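Sortase family protein (Streptococcus agalactiae, PDB 4D7W) probably catalyses, as a class C sortase, the transpeptidation that joins pilin subunits into pili on the Gram-positive cell surface. Local coordinates at residues E29-F34 and S96-G101; S107-H112 and Q169-C174; Y65-K70 and H132-I137; K74-H79 and Q87-H92. One frame throughout, in Å; residues are numbered along the deposited sequence.

Interaction 1. Residues E29-F34 and S96-G101; sequences EYNKQF and SSLPIG
Ser-96 meets Phe-34 through its backbone: its O lies 3.5 Å from CZ of the ring, while its hydroxyl is bonded to Leu-93 and to N of Ile-108. Ser-97 then passes over one face of the same ring. Its CA makes a CH-pi contact 3.9 Å from the Phe-34 centroid, and its OG sits above the rim, 3.5 Å from CG, where it is also hydrogen-bonded to N of His-106. The opposite face of the ring is covered by CG of Gln-33, so the phenyl group is packed between the two residues.

Leu-98 is gripped at both of its backbone polar atoms by the amide of Asn-31. Leu-98 N donates to Asn-31 OD1 at 2.8 Å, bent to 140° but lying in the carbonyl plane on a lone pair, and Asn-31 ND2 returns a nearly straight bond (169°) to Leu-98 O at 3.0 Å. This side chain thereby fastens the C-terminal part of helix 17-31, part of the helical N-terminal region, to the loop between strands 90-92 and 105-115 of the sortase barrel. The leucyl side chain crosses Tyr-30 at about a right angle, its CD1 3.4 Å from Tyr-30 CD2; the tyrosine CG, anti to the backbone N (chi1 -177°), also touches that methyl. Helix 45-52 adds Tyr-51 against both side chains. Ile-100 touches the amide through CG1, 3.9 Å from Asn-31 ND2. At Gly-101 the carbonyl O takes the second hydrogen of Asn-31 ND2 at 3.0 Å, and both acceptors of that nitrogen lie within a few degrees of the amide plane.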
# COMPACT_ATOMS: atom_id res chain seq x y z
N GLU A 29 16.02 2.82 3.76
CA GLU A 29 16.60 4.13 3.92
C GLU A 29 15.53 5.19 3.63
O GLU A 29 15.37 6.15 4.38
CB GLU A 29 17.80 4.31 3.00
CG GLU A 29 18.67 5.45 3.38
CD GLU A 29 19.38 5.21 4.70
OE1 GLU A 29 19.39 4.06 5.18
OE2 GLU A 29 19.92 6.19 5.26
N TYR A 30 14.80 4.99 2.54
CA TYR A 30 13.72 5.89 2.17
C TYR A 30 12.71 6.06 3.31
O TYR A 30 12.39 7.18 3.70
CB TYR A 30 13.02 5.38 0.93
CG TYR A 30 11.92 6.27 0.40
CD1 TYR A 30 12.18 7.27 -0.54
CD2 TYR A 30 10.60 6.08 0.81
CE1 TYR A 30 11.17 8.06 -1.05
CE2 TYR A 30 9.57 6.87 0.31
CZ TYR A 30 9.87 7.86 -0.62
OH TYR A 30 8.85 8.65 -1.11
N ASN A 31 12.23 4.95 3.85
CA ASN A 31 11.21 5.01 4.89
C ASN A 31 11.70 5.59 6.22
O ASN A 31 10.91 5.86 7.13
CB ASN A 31 10.64 3.61 5.13
CG ASN A 31 9.38 3.35 4.33
OD1 ASN A 31 9.03 4.13 3.44
ND2 ASN A 31 8.71 2.24 4.62
N LYS A 32 13.01 5.76 6.35
CA LYS A 32 13.57 6.37 7.56
C LYS A 32 13.21 7.84 7.69
O LYS A 32 13.17 8.37 8.79
CB LYS A 32 15.10 6.23 7.60
CG LYS A 32 15.58 4.91 8.14
CD LYS A 32 17.10 4.91 8.26
CE LYS A 32 17.59 3.58 8.79
NZ LYS A 32 17.30 2.49 7.83
N GLN A 33 12.95 8.49 6.57
CA GLN A 33 12.73 9.94 6.60
C GLN A 33 11.45 10.35 7.31
O GLN A 33 11.36 11.45 7.84
CB GLN A 33 12.71 10.50 5.18
CG GLN A 33 11.41 10.27 4.44
CD GLN A 33 11.51 10.69 2.99
OE1 GLN A 33 11.39 11.87 2.67
NE2 GLN A 33 11.75 9.72 2.10
N PHE A 34 10.46 9.47 7.33
CA PHE A 34 9.12 9.88 7.78
C PHE A 34 9.06 10.23 9.27
O PHE A 34 8.23 11.06 9.68
CB PHE A 34 8.11 8.80 7.43
CG PHE A 34 7.89 8.68 5.96
CD1 PHE A 34 7.00 9.52 5.31
CD2 PHE A 34 8.64 7.79 5.20
CE1 PHE A 34 6.82 9.44 3.94
CE2 PHE A 34 8.48 7.72 3.82
CZ PHE A 34 7.57 8.54 3.19
N SER A 96 3.15 8.73 1.24
CA SER A 96 3.15 7.89 2.44
C SER A 96 4.34 6.95 2.43
O SER A 96 5.05 6.85 1.45
CB SER A 96 1.83 7.11 2.57
OG SER A 96 1.62 6.17 1.53
N SER A 97 4.58 6.27 3.56
CA SER A 97 5.71 5.37 3.64
C SER A 97 5.54 4.19 2.67
O SER A 97 4.42 3.74 2.42
CB SER A 97 5.88 4.84 5.08
OG SER A 97 5.81 5.90 6.03
N LEU A 98 6.64 3.69 2.11
CA LEU A 98 6.62 2.46 1.29
C LEU A 98 6.03 1.31 2.10
O LEU A 98 6.24 1.23 3.30
CB LEU A 98 8.03 2.09 0.79
CG LEU A 98 8.70 3.17 -0.05
CD1 LEU A 98 10.21 2.90 -0.29
CD2 LEU A 98 7.94 3.33 -1.37
N PRO A 99 5.28 0.40 1.44
CA PRO A 99 4.57 -0.69 2.11
C PRO A 99 5.45 -1.81 2.69
O PRO A 99 4.94 -2.89 2.93
CB PRO A 99 3.66 -1.24 1.00
CG PRO A 99 4.34 -0.84 -0.28
CD PRO A 99 4.91 0.51 0.02
N ILE A 100 6.74 -1.56 2.90
CA ILE A 100 7.57 -2.53 3.64
C ILE A 100 7.62 -2.18 5.13
O ILE A 100 8.33 -2.80 5.91
CB ILE A 100 8.99 -2.59 3.09
CG1 ILE A 100 9.64 -1.21 3.17
CG2 ILE A 100 8.96 -3.10 1.65
CD1 ILE A 100 11.17 -1.24 3.16
N GLY A 101 6.88 -1.15 5.53
CA GLY A 101 6.85 -0.76 6.93
C GLY A 101 8.21 -0.34 7.46
O GLY A 101 9.04 0.17 6.71

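Interaction 2. Residues S107-H112 and Q169-C174; sequences SILSGH and QTLVTC
Strands 107-110 and 169-174 run parallel, pairing Ser-107 with Gln-169 and continuing in step to Ser-110 with Val-172. Four backbone hydrogen bonds hold them: Thr-170 N to Ser-107 O, Leu-109 N to Thr-170 O and Val-172 N to Leu-109 O, each 2.9 Å, then a longer one of 3.2 Å from Gly-111 N to Val-172 O. The same carbonyls also receive CA-H groups, the shortest such approach being Gln-169 CA to Ser-107 O at 3.1 Å.

One side-chain bond extends the pairing. Thr-173 OG1, anti to its own backbone N (chi1 -171°), donates to Gly-111 O at 2.8 Å, its oxygen tilted 20° from the carbonyl plane.

The apolar contacts fall on two faces. On one, Leu-109 and Leu-171 lie side by side and point the same way, Leu-171 CD2 being 3.8 Å from Leu-109 CB; the extended chain of Gln-169 crosses Leu-109 there, with OE1 near CD1. That OE1 is bonded to Trp-133 NE1, which ties down the amide. On the other face, CG2 of Ile-108 meets CG2 of Val-172 at 3.6 Å, and OG1 of Thr-170 is bonded to His-106.

The sequence TLVTC matches the sortase signature TLXTC, so Cys-174 is probably the nucleophile and His-112 its histidine partner, both at the C-terminal end of this strand pair. Strand 90-92 continues the sheet beyond 107-110, strand 182-191 continues it beyond 169-174, and Ile-66 and Ile-68 of strand 62-68 pack against the leucine face.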
# COMPACT_ATOMS: atom_id res chain seq x y z
N SER A 107 2.06 3.50 5.73
CA SER A 107 1.83 3.31 4.32
C SER A 107 0.33 3.36 4.04
O SER A 107 -0.46 2.78 4.79
CB SER A 107 2.41 1.96 3.88
OG SER A 107 2.41 1.84 2.47
N ILE A 108 -0.07 4.02 2.96
CA ILE A 108 -1.48 4.13 2.61
C ILE A 108 -1.73 3.59 1.20
O ILE A 108 -1.09 4.03 0.24
CB ILE A 108 -1.96 5.58 2.68
CG1 ILE A 108 -1.79 6.12 4.09
CG2 ILE A 108 -3.45 5.68 2.27
CD1 ILE A 108 -1.96 7.63 4.20
N LEU A 109 -2.66 2.65 1.10
CA LEU A 109 -3.01 1.97 -0.14
C LEU A 109 -4.46 2.27 -0.49
O LEU A 109 -5.35 2.14 0.35
CB LEU A 109 -2.81 0.47 0.01
CG LEU A 109 -1.43 0.03 0.46
CD1 LEU A 109 -1.34 -1.49 0.43
CD2 LEU A 109 -0.37 0.67 -0.42
N SER A 110 -4.70 2.65 -1.74
CA SER A 110 -6.02 3.13 -2.18
C SER A 110 -6.58 2.31 -3.35
O SER A 110 -5.84 1.90 -4.25
CB SER A 110 -5.91 4.60 -2.56
OG SER A 110 -7.16 5.14 -2.96
N GLY A 111 -7.89 2.07 -3.33
CA GLY A 111 -8.51 1.32 -4.40
C GLY A 111 -9.96 1.72 -4.53
O GLY A 111 -10.64 2.00 -3.52
N HIS A 112 -10.44 1.77 -5.77
CA HIS A 112 -11.85 2.09 -6.04
C HIS A 112 -12.79 1.14 -5.32
O HIS A 112 -12.47 -0.02 -5.08
CB HIS A 112 -12.14 2.05 -7.54
CG HIS A 112 -11.71 3.27 -8.28
ND1 HIS A 112 -11.34 3.25 -9.61
CD2 HIS A 112 -11.60 4.56 -7.88
CE1 HIS A 112 -11.01 4.47 -9.99
NE2 HIS A 112 -11.17 5.28 -8.96
N GLN A 169 -0.34 0.43 8.29
CA GLN A 169 -0.75 0.47 6.90
C GLN A 169 -2.26 0.64 6.85
O GLN A 169 -2.99 -0.10 7.52
CB GLN A 169 -0.30 -0.79 6.16
CG GLN A 169 -0.53 -0.79 4.66
CD GLN A 169 0.20 -1.94 3.98
OE1 GLN A 169 -0.40 -2.96 3.66
NE2 GLN A 169 1.51 -1.77 3.78
N THR A 170 -2.74 1.62 6.10
CA THR A 170 -4.18 1.87 5.99
C THR A 170 -4.66 1.57 4.58
O THR A 170 -4.00 1.95 3.61
CB THR A 170 -4.53 3.33 6.35
OG1 THR A 170 -4.22 3.55 7.73
CG2 THR A 170 -6.02 3.64 6.13
N LEU A 171 -5.79 0.88 4.48
CA LEU A 171 -6.42 0.62 3.21
C LEU A 171 -7.62 1.57 3.10
O LEU A 171 -8.44 1.66 4.01
CB LEU A 171 -6.85 -0.85 3.08
CG LEU A 171 -5.79 -1.91 3.43
CD1 LEU A 171 -6.36 -3.29 3.26
CD2 LEU A 171 -4.46 -1.73 2.61
N VAL A 172 -7.69 2.30 1.99
CA VAL A 172 -8.64 3.38 1.80
C VAL A 172 -9.53 3.11 0.60
O VAL A 172 -9.04 2.74 -0.47
CB VAL A 172 -7.92 4.73 1.58
CG1 VAL A 172 -8.95 5.86 1.42
CG2 VAL A 172 -6.94 5.01 2.72
N THR A 173 -10.83 3.30 0.77
CA THR A 173 -11.73 3.24 -0.37
C THR A 173 -12.88 4.22 -0.13
O THR A 173 -12.93 4.85 0.92
CB THR A 173 -12.26 1.82 -0.62
OG1 THR A 173 -12.95 1.79 -1.88
CG2 THR A 173 -13.20 1.37 0.51
N CYS A 174 -13.76 4.36 -1.12
CA CYS A 174 -14.92 5.25 -1.01
C CYS A 174 -16.10 4.59 -0.31
O CYS A 174 -16.24 3.37 -0.33
CB CYS A 174 -15.37 5.74 -2.39
SG CYS A 174 -14.20 6.83 -3.23

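Interaction 3. Residues Y65-K70 and H132-I137; sequences YISIPK and HWTVSI
Ile-66 reaches with CD1 to the indole of Trp-133, 3.8 Å from its CD1, the two side chains meeting at a slant. Beside it Ile-66 CG1 touches Val-135 CG1, and Ile-68 lies next to Trp-133, pointing the same way; Ile-68 CG1 lies 3.9 Å from Trp-133 CB. These residues join two antiparallel strands of the sortase beta-barrel, 62-68 and 132-137, and face its interior, where Leu-171 packs on Trp-133 and Leu-77 of strand 73-79 touches both Ile-66 and Val-135.

Outward from this core comes the backbone pairing. Tyr-65 with Ser-136 and Ser-67 with Thr-134 are hydrogen-bonded pairs, each joined by two N-H to O bonds, and Ile-66 with Val-135 between them is a non-hydrogen-bonded pair.

The face bearing Tyr-65, Ser-67, Thr-134 and Ser-136 is polar and partly exposed. Here the Tyr-65 ring lies over Ser-136, whose CB makes a CH-pi contact 3.7 Å from the centroid and 21° off the ring normal. A water bridges the hydroxyls of Ser-67 and Thr-134, 3.0 Å from Ser-67 OG and 2.9 Å from Thr-134 OG1. Where the strands part, a second water accepts from Lys-70 N at 2.9 Å and donates to His-132 O at 2.7 Å.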
# COMPACT_ATOMS: atom_id res chain seq x y z
N TYR A 65 2.29 -7.06 -4.48
CA TYR A 65 0.87 -7.34 -4.49
C TYR A 65 0.35 -7.54 -3.09
O TYR A 65 1.08 -7.94 -2.18
CB TYR A 65 0.56 -8.56 -5.36
CG TYR A 65 1.22 -9.86 -4.95
CD1 TYR A 65 2.50 -10.20 -5.38
CD2 TYR A 65 0.54 -10.78 -4.15
CE1 TYR A 65 3.10 -11.41 -5.01
CE2 TYR A 65 1.12 -11.99 -3.77
CZ TYR A 65 2.40 -12.30 -4.21
OH TYR A 65 2.97 -13.50 -3.82
N ILE A 66 -0.94 -7.25 -2.93
CA ILE A 66 -1.60 -7.35 -1.64
C ILE A 66 -2.58 -8.53 -1.65
O ILE A 66 -3.20 -8.82 -2.66
CB ILE A 66 -2.35 -6.06 -1.29
CG1 ILE A 66 -2.96 -6.15 0.11
CG2 ILE A 66 -3.41 -5.74 -2.34
CD1 ILE A 66 -3.70 -4.89 0.53
N SER A 67 -2.68 -9.19 -0.50
CA SER A 67 -3.55 -10.36 -0.34
C SER A 67 -4.46 -10.18 0.86
O SER A 67 -3.98 -9.91 1.96
CB SER A 67 -2.72 -11.64 -0.14
OG SER A 67 -1.99 -11.95 -1.30
N ILE A 68 -5.75 -10.33 0.63
CA ILE A 68 -6.75 -10.18 1.68
C ILE A 68 -7.69 -11.37 1.63
O ILE A 68 -8.82 -11.27 1.12
CB ILE A 68 -7.55 -8.88 1.52
CG1 ILE A 68 -6.62 -7.73 1.18
CG2 ILE A 68 -8.35 -8.59 2.79
CD1 ILE A 68 -7.33 -6.42 0.99
N PRO A 69 -7.21 -12.51 2.16
CA PRO A 69 -7.86 -13.83 2.13
C PRO A 69 -9.33 -13.78 2.50
O PRO A 69 -10.12 -14.50 1.91
CB PRO A 69 -7.07 -14.62 3.16
CG PRO A 69 -5.69 -14.05 3.06
CD PRO A 69 -5.90 -12.57 2.84
N LYS A 70 -9.68 -12.94 3.47
CA LYS A 70 -11.05 -12.94 3.95
C LYS A 70 -12.05 -12.53 2.85
O LYS A 70 -13.16 -13.05 2.80
CB LYS A 70 -11.20 -12.01 5.15
CG LYS A 70 -12.55 -12.16 5.82
CD LYS A 70 -12.73 -11.20 6.97
CE LYS A 70 -14.00 -11.53 7.75
NZ LYS A 70 -14.25 -10.53 8.82
N HIS A 132 -6.42 -10.11 9.16
CA HIS A 132 -5.07 -9.87 8.61
C HIS A 132 -5.07 -9.67 7.09
O HIS A 132 -5.91 -10.21 6.38
CB HIS A 132 -4.13 -11.05 8.90
CG HIS A 132 -3.86 -11.29 10.36
ND1 HIS A 132 -2.78 -12.02 10.80
CD2 HIS A 132 -4.53 -10.90 11.47
CE1 HIS A 132 -2.79 -12.08 12.12
NE2 HIS A 132 -3.84 -11.41 12.55
N TRP A 133 -4.10 -8.91 6.60
CA TRP A 133 -3.71 -9.01 5.19
C TRP A 133 -2.17 -9.02 5.08
O TRP A 133 -1.45 -8.81 6.06
CB TRP A 133 -4.31 -7.87 4.36
CG TRP A 133 -3.72 -6.51 4.59
CD1 TRP A 133 -2.65 -5.97 3.97
CD2 TRP A 133 -4.21 -5.51 5.49
NE1 TRP A 133 -2.41 -4.70 4.43
CE2 TRP A 133 -3.36 -4.39 5.36
CE3 TRP A 133 -5.29 -5.44 6.39
CZ2 TRP A 133 -3.55 -3.22 6.11
CZ3 TRP A 133 -5.47 -4.28 7.13
CH2 TRP A 133 -4.60 -3.19 6.98
N THR A 134 -1.68 -9.33 3.89
CA THR A 134 -0.25 -9.32 3.63
C THR A 134 0.03 -8.57 2.34
O THR A 134 -0.81 -8.54 1.42
CB THR A 134 0.33 -10.73 3.51
OG1 THR A 134 -0.25 -11.39 2.38
CG2 THR A 134 0.06 -11.56 4.77
N VAL A 135 1.18 -7.92 2.29
CA VAL A 135 1.72 -7.40 1.05
C VAL A 135 2.99 -8.19 0.78
O VAL A 135 3.77 -8.49 1.70
CB VAL A 135 1.99 -5.87 1.11
CG1 VAL A 135 0.67 -5.09 1.28
CG2 VAL A 135 2.89 -5.55 2.24
N SER A 136 3.17 -8.59 -0.47
CA SER A 136 4.33 -9.36 -0.87
C SER A 136 5.18 -8.46 -1.73
O SER A 136 4.70 -7.91 -2.71
CB SER A 136 3.91 -10.62 -1.61
OG SER A 136 2.98 -11.34 -0.82
N ILE A 137 6.43 -8.29 -1.32
CA ILE A 137 7.33 -7.37 -2.01
C ILE A 137 8.65 -8.11 -2.21
O ILE A 137 9.27 -8.57 -1.25
CB ILE A 137 7.51 -6.07 -1.20
CG1 ILE A 137 6.18 -5.28 -1.17
CG2 ILE A 137 8.63 -5.22 -1.76
CD1 ILE A 137 6.07 -4.35 -0.02
O HOH W 1 0.55 -10.76 -0.34
O HOH W 2 -8.07 -11.62 5.45

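Interaction 4. Residues K74-H79 and Q87-H92; sequences KLPLYH and QTSIGH
Ile-90 fits its branched side chain against two leucines. Its CD1 meets Leu-75 CD1 at 3.6 Å, the side chains crossing at about a right angle, and CG2, anti to the backbone N, presses on Leu-77 CD2 at 3.4 Å, tighter than usual for two methyl groups. Leu-109 of strand 105-115 packs on both Ile-90 and Leu-77. The backbone of Ile-90 is bound at both ends: N donates to Pro-76 O at 3.2 Å, and O accepts from Tyr-78 N at 2.9 Å.

Tyr-78 points to the other face of the sheet. Its carbonyl O takes a bond from His-92 N, 2.9 Å long and bent to 141°, while the ring comes close to Ser-89 of the other segment. Tyr-78 CE1 lies 3.3 Å from Ser-89 OG and CD1 is close to Ser-89 CB, the hydroxyl approaching that side of the ring obliquely.

Ser-89 also packs beside Pro-76, its OG 3.5 Å from the proline CG and its CB near Pro-76 O. Helix 3-13 covers this face, with Ala-4 touching both Pro-76 and Tyr-78. At the far end, His-92 is bonded to Tyr-51 OH through ND1 and to Ser-97 O through NE2. Strands 73-79 and 90-92 run parallel, connected by the short helix 83-86: a beta-alpha-beta crossover, here built into the sortase barrel.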
# COMPACT_ATOMS: atom_id res chain seq x y z
N LYS A 74 -6.54 -10.53 -4.37
CA LYS A 74 -5.11 -10.58 -4.61
C LYS A 74 -4.86 -9.67 -5.80
O LYS A 74 -5.28 -9.99 -6.92
CB LYS A 74 -4.62 -12.01 -4.87
CG LYS A 74 -3.11 -12.12 -4.89
CD LYS A 74 -2.62 -13.56 -5.06
CE LYS A 74 -2.32 -13.89 -6.53
NZ LYS A 74 -1.36 -15.03 -6.69
N LEU A 75 -4.25 -8.52 -5.56
CA LEU A 75 -4.08 -7.50 -6.59
C LEU A 75 -2.68 -6.91 -6.57
O LEU A 75 -2.06 -6.82 -5.50
CB LEU A 75 -5.09 -6.37 -6.42
CG LEU A 75 -6.57 -6.63 -6.69
CD1 LEU A 75 -7.40 -5.48 -6.14
CD2 LEU A 75 -6.81 -6.79 -8.17
N PRO A 76 -2.20 -6.50 -7.75
CA PRO A 76 -0.90 -5.82 -7.85
C PRO A 76 -0.95 -4.41 -7.29
O PRO A 76 -1.96 -3.72 -7.45
CB PRO A 76 -0.62 -5.82 -9.37
CG PRO A 76 -1.99 -5.91 -10.01
CD PRO A 76 -2.82 -6.75 -9.06
N LEU A 77 0.13 -3.99 -6.63
CA LEU A 77 0.28 -2.66 -6.03
C LEU A 77 1.15 -1.77 -6.88
O LEU A 77 2.28 -2.15 -7.17
CB LEU A 77 0.94 -2.75 -4.64
CG LEU A 77 0.16 -3.31 -3.47
CD1 LEU A 77 1.06 -3.29 -2.24
CD2 LEU A 77 -1.09 -2.49 -3.25
N TYR A 78 0.67 -0.59 -7.24
CA TYR A 78 1.49 0.30 -8.06
C TYR A 78 1.89 1.60 -7.35
O TYR A 78 1.20 2.05 -6.43
CB TYR A 78 0.75 0.62 -9.37
CG TYR A 78 0.67 -0.57 -10.32
CD1 TYR A 78 -0.35 -1.50 -10.20
CD2 TYR A 78 1.63 -0.76 -11.31
CE1 TYR A 78 -0.42 -2.60 -11.06
CE2 TYR A 78 1.57 -1.85 -12.16
CZ TYR A 78 0.53 -2.76 -12.03
OH TYR A 78 0.44 -3.85 -12.85
N HIS A 79 2.99 2.21 -7.80
CA HIS A 79 3.33 3.57 -7.42
C HIS A 79 2.20 4.54 -7.73
O HIS A 79 1.66 4.54 -8.84
CB HIS A 79 4.60 4.06 -8.15
CG HIS A 79 5.88 3.41 -7.69
ND1 HIS A 79 6.27 2.16 -8.11
CD2 HIS A 79 6.86 3.84 -6.87
CE1 HIS A 79 7.43 1.85 -7.57
NE2 HIS A 79 7.82 2.85 -6.81
N GLN A 87 -7.94 2.01 -12.04
CA GLN A 87 -8.97 1.36 -12.85
C GLN A 87 -8.87 -0.17 -12.77
O GLN A 87 -9.88 -0.84 -12.92
CB GLN A 87 -8.89 1.84 -14.30
CG GLN A 87 -9.50 3.24 -14.48
CD GLN A 87 -9.38 3.78 -15.90
OE1 GLN A 87 -8.82 3.13 -16.79
NE2 GLN A 87 -9.92 4.98 -16.12
N THR A 88 -7.69 -0.71 -12.50
CA THR A 88 -7.55 -2.17 -12.43
C THR A 88 -6.72 -2.69 -11.25
O THR A 88 -6.63 -3.91 -11.04
CB THR A 88 -6.89 -2.72 -13.71
OG1 THR A 88 -5.55 -2.20 -13.82
CG2 THR A 88 -7.71 -2.33 -14.93
N SER A 89 -6.11 -1.79 -10.49
CA SER A 89 -5.21 -2.23 -9.43
C SER A 89 -5.30 -1.37 -8.20
O SER A 89 -6.14 -0.48 -8.10
CB SER A 89 -3.77 -2.23 -9.94
OG SER A 89 -3.65 -3.07 -11.07
N ILE A 90 -4.43 -1.65 -7.24
CA ILE A 90 -4.37 -0.87 -6.03
C ILE A 90 -3.23 0.13 -6.14
O ILE A 90 -2.15 -0.20 -6.64
CB ILE A 90 -4.18 -1.77 -4.80
CG1 ILE A 90 -5.27 -2.85 -4.75
CG2 ILE A 90 -4.15 -0.94 -3.53
CD1 ILE A 90 -6.69 -2.27 -4.71
N GLY A 91 -3.47 1.35 -5.68
CA GLY A 91 -2.46 2.38 -5.75
C GLY A 91 -1.85 2.65 -4.39
O GLY A 91 -2.49 2.46 -3.35
N HIS A 92 -0.60 3.10 -4.39
CA HIS A 92 0.04 3.53 -3.16
C HIS A 92 0.10 5.05 -3.09
O HIS A 92 0.61 5.69 -4.00
CB HIS A 92 1.43 2.91 -3.05
CG HIS A 92 2.26 3.50 -1.97
ND1 HIS A 92 3.19 4.50 -2.21
CD2 HIS A 92 2.30 3.26 -0.64
CE1 HIS A 92 3.76 4.84 -1.07
NE2 HIS A 92 3.24 4.10 -0.10

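In the fold
Interactions 2, 3 and 4 belong to one mixed sheet, the curled sortase barrel, and their centres lie 10 to 13 Å apart. Strand 62-68 neighbours 73-79, and 90-92 neighbours 105-115, so the three contacts follow one another across the sheet. Interaction 1 stands 16 to 18 Å from the others and brings the N-terminal helical region onto the barrel through the loop at 96-101, which touches all three. Along the chain interaction 4 is nested within the loops closed by interactions 1 and 3, interaction 2 crosses interaction 3, and interaction 1 closes before interaction 2 opens. Interactions 1, 2 and 3 each join segments about 60 residues apart, whereas interaction 4 is local.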